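Alkylpurine DNA glycosylase AlkC (Pseudomonas fluorescens, PDB 5VHV) excises alkylated purine bases from damaged DNA to begin base excision repair, and does so without flipping the damaged nucleotide out of the double helix. Local coordinates at residues 23-28 and 60-65; 67-72 and 89-94; 252-257 and 278-283; 286-291 and 309-314. One frame throughout, in Å; residues are numbered along the deposited sequence.

Contact 1. Residues 23-28 and 60-65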
loop_
_atom_site.group_PDB
_atom_site.type_symbol
_atom_site.label_atom_id
_atom_site.label_comp_id
_atom_site.label_asym_id
_atom_site.label_seq_id
_atom_site.Cartn_x
_atom_site.Cartn_y
_atom_site.Cartn_z
ATOM N N ALA A 23 20.381 14.164 -25.674
ATOM C CA ALA A 23 20.850 15.426 -25.112
ATOM C C ALA A 23 22.016 15.203 -24.155
ATOM O O ALA A 23 22.954 16.005 -24.126
ATOM C CB ALA A 23 19.710 16.166 -24.403
ATOM N N VAL A 24 21.982 14.124 -23.361
ATOM C CA VAL A 24 23.090 13.865 -22.435
ATOM C C VAL A 24 24.212 13.064 -23.094
ATOM O O VAL A 24 25.338 13.036 -22.568
ATOM C CB VAL A 24 22.642 13.138 -21.150
ATOM C CG1 VAL A 24 21.473 13.873 -20.490
ATOM C CG2 VAL A 24 22.275 11.691 -21.400
ATOM N N TYR A 25 23.948 12.448 -24.242
ATOM C CA TYR A 25 24.878 11.500 -24.857
ATOM C C TYR A 25 24.711 11.617 -26.360
ATOM O O TYR A 25 23.930 10.882 -26.976
ATOM C CB TYR A 25 24.594 10.081 -24.371
ATOM C CG TYR A 25 25.442 8.978 -24.962
ATOM C CD1 TYR A 25 26.775 9.191 -25.324
ATOM C CD2 TYR A 25 24.908 7.719 -25.157
ATOM C CE1 TYR A 25 27.543 8.163 -25.853
ATOM C CE2 TYR A 25 25.673 6.683 -25.691
ATOM C CZ TYR A 25 26.984 6.911 -26.028
ATOM O OH TYR A 25 27.730 5.862 -26.561
ATOM N N PRO A 26 25.422 12.557 -26.989
ATOM C CA PRO A 26 25.142 12.868 -28.401
ATOM C C PRO A 26 25.239 11.675 -29.335
ATOM O O PRO A 26 24.480 11.606 -30.306
ATOM C CB PRO A 26 26.195 13.940 -28.723
ATOM C CG PRO A 26 26.390 14.638 -27.436
ATOM C CD PRO A 26 26.280 13.577 -26.363
ATOM N N ALA A 27 26.125 10.722 -29.062
ATOM C CA ALA A 27 26.301 9.545 -29.903
ATOM C C ALA A 27 25.286 8.437 -29.612
ATOM O O ALA A 27 25.406 7.337 -30.157
ATOM C CB ALA A 27 27.726 9.006 -29.737
ATOM N N PHE A 28 24.275 8.708 -28.797
ATOM C CA PHE A 28 23.283 7.695 -28.439
ATOM C C PHE A 28 22.620 7.109 -29.679
ATOM O O PHE A 28 22.205 7.835 -30.589
ATOM C CB PHE A 28 22.220 8.328 -27.539
ATOM C CG PHE A 28 21.108 7.370 -27.087
ATOM C CD1 PHE A 28 21.393 6.200 -26.390
ATOM C CD2 PHE A 28 19.770 7.671 -27.356
ATOM C CE1 PHE A 28 20.362 5.330 -25.969
ATOM C CE2 PHE A 28 18.738 6.814 -26.943
ATOM C CZ PHE A 28 19.035 5.644 -26.245
ATOM N N VAL A 60 21.763 -1.083 -26.457
ATOM C CA VAL A 60 22.285 -0.223 -27.512
ATOM C C VAL A 60 23.393 0.722 -27.058
ATOM O O VAL A 60 23.997 1.382 -27.920
ATOM C CB VAL A 60 21.155 0.574 -28.194
ATOM C CG1 VAL A 60 20.034 -0.371 -28.636
ATOM C CG2 VAL A 60 20.618 1.675 -27.294
ATOM N N ILE A 61 23.702 0.804 -25.769
ATOM C CA ILE A 61 24.693 1.750 -25.261
ATOM C C ILE A 61 26.044 1.039 -25.186
ATOM O O ILE A 61 26.184 0.084 -24.403
ATOM C CB ILE A 61 24.293 2.310 -23.895
ATOM C CG1 ILE A 61 23.080 3.234 -24.069
ATOM C CG2 ILE A 61 25.461 3.030 -23.244
ATOM C CD1 ILE A 61 22.488 3.790 -22.763
ATOM N N PRO A 62 27.060 1.488 -25.922
ATOM C CA PRO A 62 28.329 0.747 -25.935
ATOM C C PRO A 62 29.292 1.154 -24.835
ATOM O O PRO A 62 30.508 1.206 -25.044
ATOM C CB PRO A 62 28.903 1.092 -27.313
ATOM C CG PRO A 62 28.437 2.485 -27.517
ATOM C CD PRO A 62 27.035 2.518 -26.980
ATOM N N LEU A 63 28.768 1.475 -23.668
ATOM C CA LEU A 63 29.571 1.913 -22.541
ATOM C C LEU A 63 29.436 0.904 -21.411
ATOM O O LEU A 63 28.495 0.103 -21.371
ATOM C CB LEU A 63 29.131 3.300 -22.054
ATOM C CG LEU A 63 29.105 4.401 -23.120
ATOM C CD1 LEU A 63 28.555 5.692 -22.535
ATOM C CD2 LEU A 63 30.478 4.630 -23.722
ATOM N N ASP A 64 30.383 0.944 -20.482
ATOM C CA ASP A 64 30.301 0.037 -19.349
ATOM C C ASP A 64 29.308 0.557 -18.315
ATOM O O ASP A 64 28.629 1.573 -18.504
ATOM C CB ASP A 64 31.689 -0.193 -18.759
ATOM C CG ASP A 64 32.292 1.046 -18.109
ATOM O OD1 ASP A 64 31.580 2.034 -17.824
ATOM O OD2 ASP A 64 33.513 1.017 -17.872
ATOM N N TYR A 65 29.204 -0.175 -17.204
ATOM C CA TYR A 65 28.180 0.156 -16.216
ATOM C C TYR A 65 28.437 1.501 -15.545
ATOM O O TYR A 65 27.525 2.349 -15.532
ATOM C CB TYR A 65 28.061 -0.996 -15.210
ATOM C CG TYR A 65 27.080 -0.750 -14.103
ATOM C CD1 TYR A 65 25.727 -0.735 -14.356
ATOM C CD2 TYR A 65 27.504 -0.532 -12.796
ATOM C CE1 TYR A 65 24.813 -0.510 -13.337
ATOM C CE2 TYR A 65 26.607 -0.309 -11.780
ATOM C CZ TYR A 65 25.261 -0.303 -12.044
ATOM O OH TYR A 65 24.337 -0.070 -11.036
#
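Tyr25 and Phe28 both hold CG anti to the backbone N (chi1 178° and 180°), and their rings meet the chain from Val60 to Leu63. The two residues are the first and last of a type I beta turn, closed by Phe28 N donating to Tyr25 O over 2.9 Å. Pro26 suits the second position of that turn, where its ring fixes the phi required.

Tyr25 does most of its touching with the tip of the ring. Its OH lies 3.4 Å from Pro62 CD, which sits at the ring edge near the ring plane. Leu63 comes tip to tip with the tyrosine and lays CD1 over one face, 4.0 Å from Tyr25 CZ. The opposite face rests on the turn itself, with Ala27 C over its centre, so the phenol lies between the turn backbone and, over its CZ end, the leucine. Phe28 uses one corner: CE1 is 3.9 Å from Val60 CG2 and equally far from Ile61 CG1, the latter in the ring plane. No hydrogen bond joins the segments; apolar surfaces hold them together.

The contact ties the end of helix 11-24 to the connection between helices 46-60 and 65-75. Phe28 also packs back on Ala18 and Met21 of helix 11-24, while Tyr25 and Leu63 both rest on Leu71 of helix 65-75.

Contact 2. Residues 67-72 and 89-94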
loop_
_atom_site.group_PDB
_atom_site.type_symbol
_atom_site.label_atom_id
_atom_site.label_comp_id
_atom_site.label_asym_id
_atom_site.label_seq_id
_atom_site.Cartn_x
_atom_site.Cartn_y
_atom_site.Cartn_z
ATOM N N GLN A 67 30.082 4.080 -16.632
ATOM C CA GLN A 67 29.906 5.125 -17.638
ATOM C C GLN A 67 28.435 5.335 -17.968
ATOM O O GLN A 67 27.975 6.478 -18.114
ATOM C CB GLN A 67 30.675 4.768 -18.913
ATOM C CG GLN A 67 32.191 4.737 -18.775
ATOM C CD GLN A 67 32.876 4.148 -20.013
ATOM O OE1 GLN A 67 32.365 3.222 -20.660
ATOM N NE2 GLN A 67 34.033 4.694 -20.347
ATOM N N THR A 68 27.675 4.251 -18.091
ATOM C CA THR A 68 26.247 4.400 -18.347
ATOM C C THR A 68 25.559 5.076 -17.163
ATOM O O THR A 68 24.688 5.933 -17.353
ATOM C CB THR A 68 25.607 3.038 -18.664
ATOM O OG1 THR A 68 26.256 2.460 -19.812
ATOM C CG2 THR A 68 24.129 3.197 -18.970
ATOM N N LEU A 69 25.943 4.720 -15.931
ATOM C CA LEU A 69 25.329 5.360 -14.766
ATOM C C LEU A 69 25.540 6.870 -14.798
ATOM O O LEU A 69 24.631 7.639 -14.462
ATOM C CB LEU A 69 25.892 4.778 -13.466
ATOM C CG LEU A 69 25.349 3.451 -12.946
ATOM C CD1 LEU A 69 25.947 3.219 -11.568
ATOM C CD2 LEU A 69 23.822 3.414 -12.891
ATOM N N THR A 70 26.726 7.312 -15.206
ATOM C CA THR A 70 26.967 8.749 -15.326
ATOM C C THR A 70 25.939 9.403 -16.244
ATOM O O THR A 70 25.397 10.469 -15.920
ATOM C CB THR A 70 28.390 8.998 -15.817
ATOM O OG1 THR A 70 29.301 8.532 -14.814
ATOM C CG2 THR A 70 28.642 10.482 -16.076
ATOM N N LEU A 71 25.640 8.775 -17.384
ATOM C CA LEU A 71 24.618 9.321 -18.278
ATOM C C LEU A 71 23.251 9.324 -17.608
ATOM O O LEU A 71 22.475 10.273 -17.759
ATOM C CB LEU A 71 24.537 8.515 -19.564
ATOM C CG LEU A 71 25.819 8.406 -20.389
ATOM C CD1 LEU A 71 25.551 7.589 -21.632
ATOM C CD2 LEU A 71 26.358 9.787 -20.765
ATOM N N LEU A 72 22.921 8.245 -16.905
ATOM C CA LEU A 72 21.595 8.133 -16.316
ATOM C C LEU A 72 21.408 9.112 -15.153
ATOM O O LEU A 72 20.288 9.597 -14.924
ATOM C CB LEU A 72 21.363 6.691 -15.880
ATOM C CG LEU A 72 21.383 5.637 -17.019
ATOM C CD1 LEU A 72 21.138 4.257 -16.427
ATOM C CD2 LEU A 72 20.344 5.923 -18.106
ATOM N N PRO A 89 16.156 3.088 -11.448
ATOM C CA PRO A 89 16.511 2.048 -10.466
ATOM C C PRO A 89 16.446 0.642 -11.033
ATOM O O PRO A 89 17.254 -0.215 -10.650
ATOM C CB PRO A 89 15.493 2.267 -9.327
ATOM C CG PRO A 89 14.505 3.227 -9.846
ATOM C CD PRO A 89 15.101 3.995 -10.952
ATOM N N HIS A 90 15.541 0.378 -11.976
ATOM C CA HIS A 90 15.500 -0.945 -12.577
ATOM C C HIS A 90 16.816 -1.281 -13.270
ATOM O O HIS A 90 17.306 -2.414 -13.170
ATOM C CB HIS A 90 14.355 -1.066 -13.576
ATOM C CG HIS A 90 14.176 -2.460 -14.088
ATOM N ND1 HIS A 90 13.573 -3.459 -13.348
ATOM C CD2 HIS A 90 14.589 -3.042 -15.240
ATOM C CE1 HIS A 90 13.598 -4.589 -14.042
ATOM N NE2 HIS A 90 14.206 -4.357 -15.195
ATOM N N TYR A 91 17.397 -0.306 -13.978
ATOM C CA TYR A 91 18.681 -0.529 -14.631
ATOM C C TYR A 91 19.741 -0.918 -13.602
ATOM O O TYR A 91 20.537 -1.834 -13.821
ATOM C CB TYR A 91 19.068 0.740 -15.414
ATOM C CG TYR A 91 20.362 0.600 -16.174
ATOM C CD1 TYR A 91 21.560 0.726 -15.513
ATOM C CD2 TYR A 91 20.384 0.341 -17.552
ATOM C CE1 TYR A 91 22.750 0.569 -16.161
ATOM C CE2 TYR A 91 21.585 0.180 -18.211
ATOM C CZ TYR A 91 22.761 0.304 -17.505
ATOM O OH TYR A 91 23.983 0.137 -18.114
ATOM N N VAL A 92 19.729 -0.264 -12.444
ATOM C CA VAL A 92 20.707 -0.567 -11.401
ATOM C C VAL A 92 20.519 -1.993 -10.880
ATOM O O VAL A 92 21.488 -2.731 -10.664
ATOM C CB VAL A 92 20.585 0.473 -10.265
ATOM C CG1 VAL A 92 21.419 0.060 -9.068
ATOM C CG2 VAL A 92 20.965 1.848 -10.763
ATOM N N ALA A 93 19.276 -2.377 -10.595
ATOM C CA ALA A 93 19.028 -3.735 -10.105
ATOM C C ALA A 93 19.389 -4.790 -11.144
ATOM O O ALA A 93 19.846 -5.886 -10.789
ATOM C CB ALA A 93 17.571 -3.882 -9.699
ATOM N N SER A 94 19.205 -4.470 -12.429
ATOM C CA SER A 94 19.472 -5.425 -13.497
ATOM C C SER A 94 20.964 -5.628 -13.713
ATOM O O SER A 94 21.424 -6.765 -13.874
ATOM C CB SER A 94 18.816 -4.960 -14.801
ATOM O OG SER A 94 17.385 -4.941 -14.715
HETATM O O HOH W 1 24.488 0.300 -20.587
#
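The ring of Tyr91 carries Leu72 on one face and a water at its edge, in plane. Leu72 CD1 stands 3.9 Å from the ring centroid and 19° off the normal, a CH-pi contact displaced slightly toward CG and CD1. Thr68 approaches the phenol end obliquely, its CG2 only 3.2 Å from Tyr91 OH, and both of these side chains cross the tyrosine at about a right angle. Tyr91 CG is anti to the backbone N (chi1 -178°), which starts the ring on its way across to helix 65-75.

The edge water joins the two helices' polar side-chain ends. It donates to Thr68 OG1 over 2.9 Å and lies 2.5 Å from Tyr91 OH, a length short enough to be treated with caution. Threonine suits this place because its two branches do different work: the methyl packs on the phenol, while OG1 takes the water and also bonds the backbone O of Asp64, the N-cap residue of its helix.

Segments 67-72 and 89-94, of helices 65-75 and 87-95, run nearly antiparallel, 168° between their directions, in the helical-repeat fold of the DNA alkylation repair family. Their axes come no nearer than 11.4 Å, a wide spacing spanned by the long aromatic side chain. Beside it, Leu69 CD2 meets Val92 CG2 at 3.9 Å, branch against branch.

On helix 87-95, His90 O accepts from the backbone N and OG of Ser94. Tyr91 also makes an edge-to-face ring contact with Tyr95 and touches Ser54 of helix 46-60, while Val92 packs on Leu107 of helix 100-110.

Contact 3. Residues 252-257 and 278-283; sequences EVKIHH and ESTAPA
His256 gives its NE2 hydrogen to Glu278 OE2 over 2.9 Å, meeting that oxygen nearly along its C-O axis. Imidazole and carboxylate are almost coplanar, 25° apart. Lys254 lies alongside Glu278 and points the same way; its CE is 3.3 Å from OE2, and NZ makes a long salt bridge of 4.0 Å to the same oxygen. A glutamate suits this spot: its extended chain reaches both neighbours, which would probably favour the ionised carboxylate.

Beneath, Lys254 and Glu278 form a hydrogen-bonded antiparallel pair, Lys254 N to Glu278 O and Glu278 N to Lys254 O both 2.8 Å. This is the open end of the hairpin made by strands 253-265 and 270-279 in the beta domain. Val253 and Ser279, the neighbouring non-hydrogen-bonded pair, turn their side chains to the other face, where both touch Leu314 of strand 305-314.

Past the strand end, Thr280 N donates almost straight (178°) to Glu252 O over 2.9 Å, from above the carbonyl plane. One water bonds Glu252 OE1, Thr280 O and Thr280 OG1. Ser279 OG accepts from Ala281 N in an ST turn, bending the chain as it leaves the strand, and Gln285 OE1 holds Glu252 N.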
loop_
_atom_site.group_PDB
_atom_site.type_symbol
_atom_site.label_atom_id
_atom_site.label_comp_id
_atom_site.label_asym_id
_atom_site.label_seq_id
_atom_site.Cartn_x
_atom_site.Cartn_y
_atom_site.Cartn_z
ATOM N N GLU A 252 -21.367 0.204 25.670
ATOM C CA GLU A 252 -22.551 0.326 26.516
ATOM C C GLU A 252 -23.585 1.106 25.715
ATOM O O GLU A 252 -23.749 2.317 25.853
ATOM C CB GLU A 252 -22.200 1.000 27.838
ATOM C CG GLU A 252 -21.230 0.204 28.703
ATOM C CD GLU A 252 -21.776 -1.154 29.110
ATOM O OE1 GLU A 252 -23.014 -1.311 29.165
ATOM O OE2 GLU A 252 -20.964 -2.068 29.371
ATOM N N VAL A 253 -24.276 0.384 24.830
ATOM C CA VAL A 253 -25.197 0.993 23.877
ATOM C C VAL A 253 -26.324 0.019 23.577
ATOM O O VAL A 253 -26.194 -1.190 23.765
ATOM C CB VAL A 253 -24.504 1.382 22.544
ATOM C CG1 VAL A 253 -23.356 2.362 22.773
ATOM C CG2 VAL A 253 -24.022 0.135 21.808
ATOM N N LYS A 254 -27.433 0.564 23.088
ATOM C CA LYS A 254 -28.495 -0.197 22.448
ATOM C C LYS A 254 -28.561 0.206 20.982
ATOM O O LYS A 254 -28.294 1.355 20.637
ATOM C CB LYS A 254 -29.849 0.054 23.123
ATOM C CG LYS A 254 -29.935 -0.516 24.535
ATOM C CD LYS A 254 -31.337 -0.406 25.127
ATOM C CE LYS A 254 -31.716 1.031 25.440
ATOM N NZ LYS A 254 -32.807 1.109 26.467
ATOM N N ILE A 255 -28.896 -0.743 20.117
ATOM C CA ILE A 255 -29.032 -0.482 18.686
ATOM C C ILE A 255 -30.516 -0.487 18.339
ATOM O O ILE A 255 -31.258 -1.371 18.789
ATOM C CB ILE A 255 -28.243 -1.505 17.853
ATOM C CG1 ILE A 255 -28.306 -1.163 16.368
ATOM C CG2 ILE A 255 -28.739 -2.927 18.097
ATOM C CD1 ILE A 255 -27.281 -1.929 15.545
ATOM N N HIS A 256 -30.959 0.532 17.591
ATOM C CA HIS A 256 -32.363 0.681 17.212
ATOM C C HIS A 256 -32.499 0.867 15.710
ATOM O O HIS A 256 -31.579 1.348 15.038
ATOM C CB HIS A 256 -33.035 1.889 17.889
ATOM C CG HIS A 256 -32.913 1.899 19.376
ATOM N ND1 HIS A 256 -33.583 1.002 20.183
ATOM C CD2 HIS A 256 -32.204 2.699 20.204
ATOM C CE1 HIS A 256 -33.291 1.253 21.446
ATOM N NE2 HIS A 256 -32.457 2.277 21.486
ATOM N N HIS A 257 -33.667 0.491 15.193
ATOM C CA HIS A 257 -34.048 0.797 13.815
ATOM C C HIS A 257 -33.136 0.130 12.784
ATOM O O HIS A 257 -32.997 0.634 11.667
ATOM C CB HIS A 257 -34.056 2.315 13.550
ATOM C CG HIS A 257 -34.773 3.128 14.586
ATOM N ND1 HIS A 257 -36.063 2.860 14.985
ATOM C CD2 HIS A 257 -34.390 4.234 15.270
ATOM C CE1 HIS A 257 -36.433 3.743 15.900
ATOM N NE2 HIS A 257 -35.436 4.590 16.086
ATOM N N GLU A 278 -27.806 4.088 20.858
ATOM C CA GLU A 278 -28.159 4.842 22.049
ATOM C C GLU A 278 -27.207 4.463 23.174
ATOM O O GLU A 278 -27.143 3.293 23.567
ATOM C CB GLU A 278 -29.599 4.566 22.468
ATOM C CG GLU A 278 -30.007 5.300 23.757
ATOM C CD GLU A 278 -31.203 4.675 24.440
ATOM O OE1 GLU A 278 -31.421 4.966 25.636
ATOM O OE2 GLU A 278 -31.917 3.889 23.785
ATOM N N SER A 279 -26.498 5.448 23.709
ATOM C CA SER A 279 -25.655 5.195 24.863
ATOM C C SER A 279 -26.507 4.859 26.078
ATOM O O SER A 279 -27.542 5.485 26.339
ATOM C CB SER A 279 -24.784 6.400 25.184
ATOM O OG SER A 279 -24.230 6.274 26.487
ATOM N N THR A 280 -26.054 3.868 26.830
ATOM C CA THR A 280 -26.635 3.546 28.128
ATOM C C THR A 280 -25.650 3.816 29.254
ATOM O O THR A 280 -25.852 3.349 30.378
ATOM C CB THR A 280 -27.084 2.086 28.159
ATOM O OG1 THR A 280 -25.936 1.247 28.023
ATOM C CG2 THR A 280 -28.044 1.788 27.016
ATOM N N ALA A 281 -24.583 4.583 28.974
ATOM C CA ALA A 281 -23.494 4.803 29.913
ATOM C C ALA A 281 -23.572 6.189 30.541
ATOM O O ALA A 281 -24.089 7.130 29.924
ATOM C CB ALA A 281 -22.144 4.660 29.203
ATOM N N PRO A 282 -23.024 6.345 31.752
ATOM C CA PRO A 282 -23.036 7.650 32.425
ATOM C C PRO A 282 -21.953 8.611 31.964
ATOM O O PRO A 282 -21.930 9.754 32.435
ATOM C CB PRO A 282 -22.835 7.269 33.900
ATOM C CG PRO A 282 -22.026 6.031 33.854
ATOM C CD PRO A 282 -22.449 5.290 32.606
ATOM N N ALA A 283 -21.065 8.198 31.071
ATOM C CA ALA A 283 -19.995 9.046 30.574
ATOM C C ALA A 283 -19.800 8.776 29.092
ATOM O O ALA A 283 -20.271 7.759 28.572
ATOM C CB ALA A 283 -18.682 8.790 31.329
HETATM O O HOH W 2 -24.666 0.692 30.424
HETATM O O HOH W 3 -26.494 -1.424 27.137
#

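Contact 4. Residues 286-291 and 309-314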
loop_
_atom_site.group_PDB
_atom_site.type_symbol
_atom_site.label_atom_id
_atom_site.label_comp_id
_atom_site.label_asym_id
_atom_site.label_seq_id
_atom_site.Cartn_x
_atom_site.Cartn_y
_atom_site.Cartn_z
ATOM N N LYS A 286 -15.711 6.042 23.587
ATOM C CA LYS A 286 -15.144 5.968 22.252
ATOM C C LYS A 286 -15.618 4.691 21.564
ATOM O O LYS A 286 -15.538 3.598 22.137
ATOM C CB LYS A 286 -13.618 6.005 22.320
ATOM C CG LYS A 286 -13.043 7.374 22.694
ATOM C CD LYS A 286 -11.513 7.363 22.714
ATOM C CE LYS A 286 -10.952 8.679 23.244
ATOM N NZ LYS A 286 -11.482 9.026 24.596
ATOM N N LEU A 287 -16.136 4.836 20.350
ATOM C CA LEU A 287 -16.664 3.714 19.589
ATOM C C LEU A 287 -15.961 3.600 18.246
ATOM O O LEU A 287 -15.689 4.602 17.580
ATOM C CB LEU A 287 -18.168 3.858 19.337
ATOM C CG LEU A 287 -19.078 3.956 20.567
ATOM C CD1 LEU A 287 -20.540 4.062 20.168
ATOM C CD2 LEU A 287 -18.872 2.758 21.456
ATOM N N VAL A 288 -15.710 2.362 17.848
ATOM C CA VAL A 288 -15.319 2.025 16.488
ATOM C C VAL A 288 -16.470 1.220 15.909
ATOM O O VAL A 288 -16.768 0.118 16.386
ATOM C CB VAL A 288 -13.997 1.253 16.443
ATOM C CG1 VAL A 288 -13.766 0.648 15.030
ATOM C CG2 VAL A 288 -12.850 2.210 16.820
ATOM N N VAL A 289 -17.158 1.799 14.935
ATOM C CA VAL A 289 -18.334 1.210 14.312
ATOM C C VAL A 289 -17.976 0.849 12.879
ATOM O O VAL A 289 -17.674 1.730 12.067
ATOM C CB VAL A 289 -19.526 2.176 14.345
ATOM C CG1 VAL A 289 -20.765 1.510 13.774
ATOM C CG2 VAL A 289 -19.801 2.644 15.772
ATOM N N ASP A 290 -18.025 -0.444 12.570
ATOM C CA ASP A 290 -17.793 -0.953 11.226
ATOM C C ASP A 290 -18.976 -1.852 10.846
ATOM O O ASP A 290 -19.914 -2.042 11.623
ATOM C CB ASP A 290 -16.451 -1.710 11.152
ATOM C CG ASP A 290 -15.241 -0.796 11.328
ATOM O OD1 ASP A 290 -15.325 0.404 10.962
ATOM O OD2 ASP A 290 -14.187 -1.271 11.809
ATOM N N TYR A 291 -18.973 -2.379 9.625
ATOM C CA TYR A 291 -19.976 -3.368 9.244
ATOM C C TYR A 291 -19.328 -4.397 8.349
ATOM O O TYR A 291 -18.232 -4.191 7.827
ATOM C CB TYR A 291 -21.194 -2.752 8.539
ATOM C CG TYR A 291 -20.958 -2.166 7.166
ATOM C CD1 TYR A 291 -20.403 -0.909 7.024
ATOM C CD2 TYR A 291 -21.369 -2.839 6.012
ATOM C CE1 TYR A 291 -20.214 -0.353 5.785
ATOM C CE2 TYR A 291 -21.185 -2.275 4.758
ATOM C CZ TYR A 291 -20.626 -1.039 4.661
ATOM O OH TYR A 291 -20.433 -0.452 3.440
ATOM N N LEU A 309 -17.063 2.276 8.934
ATOM C CA LEU A 309 -18.221 3.164 8.999
ATOM C C LEU A 309 -17.896 4.463 9.720
ATOM O O LEU A 309 -17.829 5.508 9.067
ATOM C CB LEU A 309 -19.397 2.433 9.640
ATOM C CG LEU A 309 -20.655 2.367 8.801
ATOM C CD1 LEU A 309 -21.706 1.548 9.589
ATOM C CD2 LEU A 309 -21.147 3.744 8.498
ATOM N N LYS A 310 -17.690 4.443 11.035
ATOM C CA LYS A 310 -17.507 5.668 11.802
ATOM C C LYS A 310 -16.722 5.356 13.067
ATOM O O LYS A 310 -16.973 4.345 13.723
ATOM C CB LYS A 310 -18.880 6.266 12.157
ATOM C CG LYS A 310 -18.887 7.728 12.561
ATOM C CD LYS A 310 -20.299 8.157 12.971
ATOM C CE LYS A 310 -20.356 9.605 13.434
ATOM N NZ LYS A 310 -20.197 10.567 12.313
ATOM N N ALA A 311 -15.785 6.228 13.419
ATOM C CA ALA A 311 -15.118 6.176 14.716
ATOM C C ALA A 311 -15.403 7.496 15.416
ATOM O O ALA A 311 -15.094 8.561 14.876
ATOM C CB ALA A 311 -13.617 5.945 14.561
ATOM N N PHE A 312 -15.998 7.443 16.596
ATOM C CA PHE A 312 -16.419 8.682 17.241
ATOM C C PHE A 312 -16.670 8.430 18.718
ATOM O O PHE A 312 -16.673 7.291 19.187
ATOM C CB PHE A 312 -17.680 9.252 16.575
ATOM C CG PHE A 312 -18.914 8.446 16.840
ATOM C CD1 PHE A 312 -19.057 7.181 16.291
ATOM C CD2 PHE A 312 -19.930 8.942 17.642
ATOM C CE1 PHE A 312 -20.182 6.429 16.546
ATOM C CE2 PHE A 312 -21.062 8.193 17.889
ATOM C CZ PHE A 312 -21.182 6.935 17.343
ATOM N N SER A 313 -16.905 9.528 19.438
ATOM C CA SER A 313 -17.285 9.507 20.841
ATOM C C SER A 313 -18.781 9.752 20.960
ATOM O O SER A 313 -19.302 10.718 20.391
ATOM C CB SER A 313 -16.516 10.564 21.628
ATOM O OG SER A 313 -17.072 10.727 22.915
ATOM N N LEU A 314 -19.458 8.872 21.693
ATOM C CA LEU A 314 -20.892 8.955 21.939
ATOM C C LEU A 314 -21.123 9.473 23.354
ATOM O O LEU A 314 -20.700 8.836 24.328
ATOM C CB LEU A 314 -21.550 7.587 21.749
ATOM C CG LEU A 314 -23.083 7.533 21.831
ATOM C CD1 LEU A 314 -23.741 8.396 20.750
ATOM C CD2 LEU A 314 -23.554 6.086 21.725
#
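A classic beta bulge in the hairpin of strands 285-294 and 305-314 sets Leu309 and Lys310 together against Val289. Val289 O accepts from Lys310 N over 2.9 Å and, weakly, from Leu309 N over 3.2 Å. The Leu309 N-H also reaches Asp290 OD1 at 3.3 Å, on the anti side of the carboxylate. An aspartate suits the bulge because OD1 can take the Leu309 N-H while OD2 forms a salt bridge with Lys308. Beyond the bulge the register is regular, and Leu287 and Phe312 exchange two backbone hydrogen bonds.

The face with Leu287, Val289 and Phe312 is mainly apolar. Val289 CG2 meets the edge of the Phe312 ring, 3.9 Å from CE1. The methylene CE of Lys310 covers part of one face of that ring, letting a lysine shield the phenyl while its amine leads away. Leu287 CD1 touches Leu314 CD2 at 4.0 Å. At the other end, Leu309 CG stands 3.7 Å from Tyr291 CD1, the side chains crossing at about a right angle.

This face turns to further strands of what is probably an immunoglobulin-like domain: Val289 packs on Phe275 and Leu277 of strand 270-279, and Leu309 on Ile322 of strand 319-327. Strand 305-314 is an edge strand of the sheet, while strand 285-294 bonds on its other side to strand 339-347, as through Asp290 and Leu346.

Contacts 1 and 2 belong to the helical part of the chain and contacts 3 and 4 to the beta domain; the two pairs lie on opposite sides of the chain's centre. Helix 65-75, one of the two helices of contact 2, also borders contact 1, and the two touch, as Ile61 on Thr68. Contact 1 is a surface contact, whereas the touching residues of contact 2 are all buried. Contacts 3 and 4, with centres about 13 Å apart, meet as well, as Val253 on Leu287. Side chains alone carry the direct contacts in the helical part, with one bridging water in contact 2. Backbone hydrogen bonds dominate the hairpins, adding charged groups at exposed contact 3 and a mainly apolar face in partly buried contact 4.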